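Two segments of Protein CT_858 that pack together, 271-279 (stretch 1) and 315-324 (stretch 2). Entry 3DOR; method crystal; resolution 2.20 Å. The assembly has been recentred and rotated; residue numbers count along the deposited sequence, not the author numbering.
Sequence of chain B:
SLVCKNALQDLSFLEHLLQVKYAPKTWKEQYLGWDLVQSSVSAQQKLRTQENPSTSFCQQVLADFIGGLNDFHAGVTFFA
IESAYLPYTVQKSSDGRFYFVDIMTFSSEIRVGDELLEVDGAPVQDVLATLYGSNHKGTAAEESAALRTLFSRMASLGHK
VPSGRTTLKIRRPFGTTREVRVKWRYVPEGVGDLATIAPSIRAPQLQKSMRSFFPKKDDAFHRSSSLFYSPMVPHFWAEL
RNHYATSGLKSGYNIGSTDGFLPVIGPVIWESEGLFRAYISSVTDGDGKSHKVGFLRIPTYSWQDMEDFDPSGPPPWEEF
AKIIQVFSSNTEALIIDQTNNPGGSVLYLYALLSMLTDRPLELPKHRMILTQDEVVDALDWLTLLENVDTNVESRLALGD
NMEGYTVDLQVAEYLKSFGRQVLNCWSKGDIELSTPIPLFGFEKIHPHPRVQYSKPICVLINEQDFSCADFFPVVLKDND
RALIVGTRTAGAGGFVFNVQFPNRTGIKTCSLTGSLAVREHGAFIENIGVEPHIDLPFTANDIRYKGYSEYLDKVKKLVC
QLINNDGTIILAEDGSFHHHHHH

Stretch 1, residues 271-279: ESEGLFRAY
Stretch 2, residues 315-324: PPWEEFAKII

The carboxylate of Glu319 anchors a loop of stretch 1 to the helix of stretch 2. Leu275 N donates to Glu319 OE1 at 2.7 Å, with an N-H...O angle of 167°. Phe276 N donates to Glu319 OE2 at 2.9 Å, with an angle of 175°. Two consecutive backbone amides thus engage the two oxygens of one acid. Glu319 reaches them nearly extended, with chi1 t (179°), chi2 t (-172°) and chi3 -49°.

The loop conformation places both amides on the helix side. Gly274 has phi/psi -94/-139, Leu275 -71/-39 and Phe276 -87/146. Gly274 CA lies 3.4 Å from Glu319 OE1. An ideal CB on Gly274 would point toward the helix and sit 2.2 Å from that Glu319 OE1, a clash, so the absence of a side chain leaves room for the carboxylate.

One water extends the polar network. It donates to Glu319 OE2 and to Phe276 O, each at 2.7 Å. It accepts from Ser272 OG at 2.6 Å and, weakly, from Gly274 N at 2.7 Å. Ser272 is chi1 t (-172°), phi/psi -74/152. Within stretch 1, Ser272 N donates to Ala278 O at 2.8 Å, bringing the two sides of the loop together. Glu273 (phi/psi -113/8) points away from the helix.

The helix of stretch 2 runs through Ile324 and continues later in the chain. Its i to i+4 hydrogen bonds, from Phe320 N to Pro316 O through Ile324 N to Phe320 O, are all 3.0 Å. In register, Leu275 CA is 7.4 Å from Pro316 CA, Gly274 CA 7.3 Å from Glu319 CA, Phe276 CA 7.5 Å from Phe320 CA and Ser272 CA 7.4 Å from Ile323 CA.

Phe276 is the centre of the apolar packing and is buried. Its chi1 is m (-65°) and chi2 89°. Phe320, chi1 t (-173°) and chi2 92°, turns its ring edge to the Phe276 face. The centroids are 5.6 Å apart and the planes meet at 65°; Phe276 CZ to Phe320 CD1 is 3.8 Å. Glu319 OE2 and Pro316 O lie at the Phe276 ring edge, 3.2 Å from Phe276 CD1 and 3.4 Å from Phe276 CE1 respectively.

Ile323, chi1 m and chi2 t, places CD1 3.8 Å from Phe276 CB and CG2 3.8 Å from Ala278 CB. Leu275, chi1 -115° and chi2 p, completes the packing, with CD2 4.3 Å from Pro316 CB. The contact buries 399 Å², both sides summed.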

ATOM      1  N   GLU B 271     -36.314 -14.428 -12.500  1.00 34.21           N
ATOM      2  CA  GLU B 271     -35.490 -13.394 -11.895  1.00 35.94           C
ATOM      3  C   GLU B 271     -34.472 -14.011 -10.949  1.00 35.43           C
ATOM      4  O   GLU B 271     -34.818 -14.827 -10.094  1.00 34.66           O
ATOM      5  CB  GLU B 271     -36.391 -12.387 -11.167  1.00 38.32           C
ATOM      6  CG  GLU B 271     -35.659 -11.321 -10.374  1.00 45.21           C
ATOM      7  CD  GLU B 271     -36.520 -10.087 -10.119  1.00 49.38           C
ATOM      8  OE1 GLU B 271     -37.726 -10.243  -9.806  1.00 48.26           O
ATOM      9  OE2 GLU B 271     -35.981  -8.960 -10.232  1.00 52.84           O
ATOM     10  N   SER B 272     -33.211 -13.627 -11.119  1.00 35.19           N
ATOM     11  CA  SER B 272     -32.126 -14.138 -10.292  1.00 34.00           C
ATOM     12  C   SER B 272     -32.204 -13.498  -8.907  1.00 35.47           C
ATOM     13  O   SER B 272     -32.677 -12.374  -8.763  1.00 34.02           O
ATOM     14  CB  SER B 272     -30.784 -13.825 -10.951  1.00 34.80           C
ATOM     15  OG  SER B 272     -29.718 -14.463 -10.274  1.00 34.00           O
ATOM     16  N   GLU B 273     -31.718 -14.205  -7.894  1.00 37.85           N
ATOM     17  CA  GLU B 273     -31.794 -13.711  -6.524  1.00 42.78           C
ATOM     18  C   GLU B 273     -30.489 -13.356  -5.821  1.00 42.70           C
ATOM     19  O   GLU B 273     -30.502 -13.072  -4.621  1.00 46.78           O
ATOM     20  CB  GLU B 273     -32.532 -14.734  -5.654  1.00 46.39           C
ATOM     21  CG  GLU B 273     -33.946 -15.041  -6.102  1.00 53.30           C
ATOM     22  CD  GLU B 273     -34.608 -16.107  -5.239  1.00 58.58           C
ATOM     23  OE1 GLU B 273     -35.794 -16.419  -5.487  1.00 61.17           O
ATOM     24  OE2 GLU B 273     -33.944 -16.635  -4.316  1.00 60.21           O
ATOM     25  N   GLY B 274     -29.373 -13.358  -6.536  1.00 40.98           N
ATOM     26  CA  GLY B 274     -28.110 -13.043  -5.890  1.00 37.27           C
ATOM     27  C   GLY B 274     -27.628 -11.601  -5.936  1.00 36.54           C
ATOM     28  O   GLY B 274     -28.400 -10.653  -5.779  1.00 35.61           O
ATOM     29  N   LEU B 275     -26.326 -11.454  -6.154  1.00 32.18           N
ATOM     30  CA  LEU B 275     -25.659 -10.163  -6.219  1.00 30.77           C
ATOM     31  C   LEU B 275     -25.988  -9.352  -7.479  1.00 29.16           C
ATOM     32  O   LEU B 275     -26.130  -8.131  -7.419  1.00 29.02           O
ATOM     33  CB  LEU B 275     -24.145 -10.390  -6.140  1.00 31.31           C
ATOM     34  CG  LEU B 275     -23.338  -9.859  -4.950  1.00 34.78           C
ATOM     35  CD1 LEU B 275     -24.077 -10.066  -3.633  1.00 35.74           C
ATOM     36  CD2 LEU B 275     -21.994 -10.570  -4.932  1.00 33.36           C
ATOM     37  N   PHE B 276     -26.100 -10.031  -8.616  1.00 26.65           N
ATOM     38  CA  PHE B 276     -26.386  -9.372  -9.889  1.00 24.87           C
ATOM     39  C   PHE B 276     -27.867  -9.186 -10.183  1.00 24.50           C
ATOM     40  O   PHE B 276     -28.696 -10.024  -9.828  1.00 25.27           O
ATOM     41  CB  PHE B 276     -25.830 -10.180 -11.079  1.00 23.07           C
ATOM     42  CG  PHE B 276     -24.337 -10.291 -11.122  1.00 22.94           C
ATOM     43  CD1 PHE B 276     -23.682 -11.327 -10.472  1.00 23.13           C
ATOM     44  CD2 PHE B 276     -23.586  -9.378 -11.857  1.00 23.17           C
ATOM     45  CE1 PHE B 276     -22.282 -11.460 -10.557  1.00 25.17           C
ATOM     46  CE2 PHE B 276     -22.192  -9.498 -11.950  1.00 24.96           C
ATOM     47  CZ  PHE B 276     -21.539 -10.541 -11.300  1.00 23.50           C
ATOM     48  N   ARG B 277     -28.202  -8.093 -10.854  1.00 23.27           N
ATOM     49  CA  ARG B 277     -29.580  -7.901 -11.272  1.00 23.50           C
ATOM     50  C   ARG B 277     -29.625  -8.669 -12.600  1.00 23.41           C
ATOM     51  O   ARG B 277     -28.899  -8.345 -13.546  1.00 23.20           O
ATOM     52  CB  ARG B 277     -29.910  -6.425 -11.530  1.00 22.84           C
ATOM     53  CG  ARG B 277     -31.315  -6.251 -12.105  1.00 24.36           C
ATOM     54  CD  ARG B 277     -31.744  -4.800 -12.272  1.00 26.30           C
ATOM     55  NE  ARG B 277     -33.106  -4.733 -12.794  1.00 25.98           N
ATOM     56  CZ  ARG B 277     -33.657  -3.652 -13.329  1.00 28.61           C
ATOM     57  NH1 ARG B 277     -32.969  -2.524 -13.419  1.00 31.07           N
ATOM     58  NH2 ARG B 277     -34.894  -3.702 -13.795  1.00 28.10           N
ATOM     59  N   ALA B 278     -30.460  -9.694 -12.669  1.00 21.88           N
ATOM     60  CA  ALA B 278     -30.551 -10.482 -13.880  1.00 21.02           C
ATOM     61  C   ALA B 278     -31.906 -11.155 -13.957  1.00 23.49           C
ATOM     62  O   ALA B 278     -32.425 -11.649 -12.948  1.00 23.63           O
ATOM     63  CB  ALA B 278     -29.439 -11.528 -13.899  1.00 21.60           C
ATOM     64  N   TYR B 279     -32.479 -11.177 -15.153  1.00 20.93           N
ATOM     65  CA  TYR B 279     -33.775 -11.794 -15.328  1.00 22.49           C
ATOM     66  C   TYR B 279     -34.013 -12.153 -16.777  1.00 23.23           C
ATOM     67  O   TYR B 279     -33.175 -11.897 -17.644  1.00 22.59           O
ATOM     68  CB  TYR B 279     -34.878 -10.846 -14.821  1.00 23.73           C
ATOM     69  CG  TYR B 279     -34.980  -9.534 -15.573  1.00 24.62           C
ATOM     70  CD1 TYR B 279     -35.719  -9.441 -16.749  1.00 24.29           C
ATOM     71  CD2 TYR B 279     -34.313  -8.390 -15.119  1.00 25.18           C
ATOM     72  CE1 TYR B 279     -35.796  -8.249 -17.463  1.00 25.48           C
ATOM     73  CE2 TYR B 279     -34.384  -7.187 -15.829  1.00 24.66           C
ATOM     74  CZ  TYR B 279     -35.126  -7.130 -17.000  1.00 26.22           C
ATOM     75  OH  TYR B 279     -35.188  -5.962 -17.724  1.00 29.77           O
ATOM     76  N   PRO B 315     -17.026 -16.246  -4.661  1.00 35.66           N
ATOM     77  CA  PRO B 315     -16.734 -15.066  -5.480  1.00 35.49           C
ATOM     78  C   PRO B 315     -17.819 -14.789  -6.524  1.00 33.71           C
ATOM     79  O   PRO B 315     -18.417 -15.712  -7.087  1.00 32.11           O
ATOM     80  CB  PRO B 315     -15.380 -15.407  -6.099  1.00 34.01           C
ATOM     81  CG  PRO B 315     -15.456 -16.903  -6.249  1.00 34.57           C
ATOM     82  CD  PRO B 315     -16.055 -17.324  -4.924  1.00 35.52           C
ATOM     83  N   PRO B 316     -18.072 -13.505  -6.806  1.00 33.22           N
ATOM     84  CA  PRO B 316     -19.097 -13.121  -7.783  1.00 31.12           C
ATOM     85  C   PRO B 316     -19.035 -13.766  -9.163  1.00 28.04           C
ATOM     86  O   PRO B 316     -20.063 -13.897  -9.820  1.00 26.91           O
ATOM     87  CB  PRO B 316     -19.006 -11.588  -7.814  1.00 31.96           C
ATOM     88  CG  PRO B 316     -17.651 -11.286  -7.245  1.00 36.23           C
ATOM     89  CD  PRO B 316     -17.459 -12.318  -6.189  1.00 33.67           C
ATOM     90  N   TRP B 317     -17.859 -14.194  -9.609  1.00 25.96           N
ATOM     91  CA  TRP B 317     -17.800 -14.824 -10.918  1.00 25.38           C
ATOM     92  C   TRP B 317     -18.498 -16.191 -10.928  1.00 26.13           C
ATOM     93  O   TRP B 317     -18.912 -16.674 -11.983  1.00 24.11           O
ATOM     94  CB  TRP B 317     -16.355 -14.936 -11.401  1.00 25.54           C
ATOM     95  CG  TRP B 317     -15.421 -15.585 -10.442  1.00 26.28           C
ATOM     96  CD1 TRP B 317     -15.215 -16.922 -10.268  1.00 23.43           C
ATOM     97  CD2 TRP B 317     -14.510 -14.917  -9.561  1.00 24.68           C
ATOM     98  NE1 TRP B 317     -14.222 -17.130  -9.341  1.00 25.58           N
ATOM     99  CE2 TRP B 317     -13.772 -15.919  -8.888  1.00 24.39           C
ATOM    100  CE3 TRP B 317     -14.246 -13.566  -9.276  1.00 22.39           C
ATOM    101  CZ2 TRP B 317     -12.778 -15.615  -7.941  1.00 24.13           C
ATOM    102  CZ3 TRP B 317     -13.261 -13.261  -8.332  1.00 22.67           C
ATOM    103  CH2 TRP B 317     -12.538 -14.286  -7.678  1.00 23.28           C
ATOM    104  N   GLU B 318     -18.650 -16.810  -9.761  1.00 24.29           N
ATOM    105  CA  GLU B 318     -19.356 -18.091  -9.701  1.00 26.82           C
ATOM    106  C   GLU B 318     -20.855 -17.864  -9.898  1.00 25.73           C
ATOM    107  O   GLU B 318     -21.534 -18.653 -10.563  1.00 26.82           O
ATOM    108  CB  GLU B 318     -19.088 -18.799  -8.367  1.00 29.16           C
ATOM    109  CG  GLU B 318     -17.844 -19.676  -8.434  1.00 34.98           C
ATOM    110  CD  GLU B 318     -17.386 -20.183  -7.087  1.00 36.80           C
ATOM    111  OE1 GLU B 318     -18.242 -20.564  -6.261  1.00 39.83           O
ATOM    112  OE2 GLU B 318     -16.158 -20.211  -6.859  1.00 40.36           O
ATOM    113  N   GLU B 319     -21.373 -16.782  -9.331  1.00 23.43           N
ATOM    114  CA  GLU B 319     -22.784 -16.483  -9.508  1.00 25.70           C
ATOM    115  C   GLU B 319     -23.023 -16.088 -10.969  1.00 25.84           C
ATOM    116  O   GLU B 319     -24.025 -16.480 -11.571  1.00 27.64           O
ATOM    117  CB  GLU B 319     -23.236 -15.337  -8.602  1.00 26.78           C
ATOM    118  CG  GLU B 319     -24.717 -15.006  -8.818  1.00 31.54           C
ATOM    119  CD  GLU B 319     -25.165 -13.762  -8.088  1.00 35.80           C
ATOM    120  OE1 GLU B 319     -24.875 -13.656  -6.878  1.00 35.26           O
ATOM    121  OE2 GLU B 319     -25.818 -12.892  -8.718  1.00 38.09           O
ATOM    122  N   PHE B 320     -22.095 -15.309 -11.526  1.00 25.29           N
ATOM    123  CA  PHE B 320     -22.191 -14.859 -12.914  1.00 24.92           C
ATOM    124  C   PHE B 320     -22.279 -16.101 -13.801  1.00 25.27           C
ATOM    125  O   PHE B 320     -23.112 -16.177 -14.712  1.00 25.66           O
ATOM    126  CB  PHE B 320     -20.952 -14.031 -13.282  1.00 23.33           C
ATOM    127  CG  PHE B 320     -21.021 -13.379 -14.645  1.00 23.47           C
ATOM    128  CD1 PHE B 320     -21.511 -12.087 -14.785  1.00 21.72           C
ATOM    129  CD2 PHE B 320     -20.576 -14.046 -15.776  1.00 21.99           C
ATOM    130  CE1 PHE B 320     -21.551 -11.464 -16.039  1.00 22.24           C
ATOM    131  CE2 PHE B 320     -20.614 -13.428 -17.035  1.00 24.18           C
ATOM    132  CZ  PHE B 320     -21.102 -12.135 -17.160  1.00 20.21           C
ATOM    133  N   ALA B 321     -21.416 -17.074 -13.521  1.00 25.63           N
ATOM    134  CA  ALA B 321     -21.401 -18.318 -14.281  1.00 25.49           C
ATOM    135  C   ALA B 321     -22.764 -19.005 -14.176  1.00 25.66           C
ATOM    136  O   ALA B 321     -23.279 -19.512 -15.164  1.00 24.33           O
ATOM    137  CB  ALA B 321     -20.293 -19.249 -13.762  1.00 22.81           C
ATOM    138  N   LYS B 322     -23.351 -19.017 -12.981  1.00 27.27           N
ATOM    139  CA  LYS B 322     -24.663 -19.647 -12.792  1.00 30.02           C
ATOM    140  C   LYS B 322     -25.734 -18.975 -13.667  1.00 28.46           C
ATOM    141  O   LYS B 322     -26.568 -19.638 -14.288  1.00 28.43           O
ATOM    142  CB  LYS B 322     -25.115 -19.534 -11.331  1.00 33.56           C
ATOM    143  CG  LYS B 322     -24.218 -20.187 -10.293  1.00 39.69           C
ATOM    144  CD  LYS B 322     -24.511 -21.664 -10.155  1.00 43.50           C
ATOM    145  CE  LYS B 322     -23.762 -22.266  -8.969  1.00 45.05           C
ATOM    146  NZ  LYS B 322     -24.190 -21.646  -7.690  1.00 47.74           N
ATOM    147  N   ILE B 323     -25.719 -17.650 -13.690  1.00 27.41           N
ATOM    148  CA  ILE B 323     -26.693 -16.900 -14.472  1.00 27.16           C
ATOM    149  C   ILE B 323     -26.547 -17.178 -15.965  1.00 25.23           C
ATOM    150  O   ILE B 323     -27.539 -17.408 -16.660  1.00 25.95           O
ATOM    151  CB  ILE B 323     -26.559 -15.386 -14.196  1.00 25.78           C
ATOM    152  CG1 ILE B 323     -26.802 -15.118 -12.708  1.00 27.84           C
ATOM    153  CG2 ILE B 323     -27.556 -14.610 -15.037  1.00 25.90           C
ATOM    154  CD1 ILE B 323     -26.279 -13.762 -12.211  1.00 23.50           C
ATOM    155  N   ILE B 324     -25.318 -17.167 -16.464  1.00 24.75           N
ATOM    156  CA  ILE B 324     -25.106 -17.429 -17.877  1.00 24.47           C
ATOM    157  C   ILE B 324     -25.580 -18.830 -18.269  1.00 26.68           C
ATOM    158  O   ILE B 324     -26.162 -19.016 -19.340  1.00 24.63           O
ATOM    159  CB  ILE B 324     -23.630 -17.254 -18.270  1.00 25.27           C
ATOM    160  CG1 ILE B 324     -23.171 -15.831 -17.937  1.00 26.38           C
ATOM    161  CG2 ILE B 324     -23.467 -17.499 -19.766  1.00 23.83           C
ATOM    162  CD1 ILE B 324     -24.028 -14.739 -18.584  1.00 26.37           C
TER
HETATM  163  O   HOH W   1     -28.458 -12.599  -9.001  1.00 30.55           O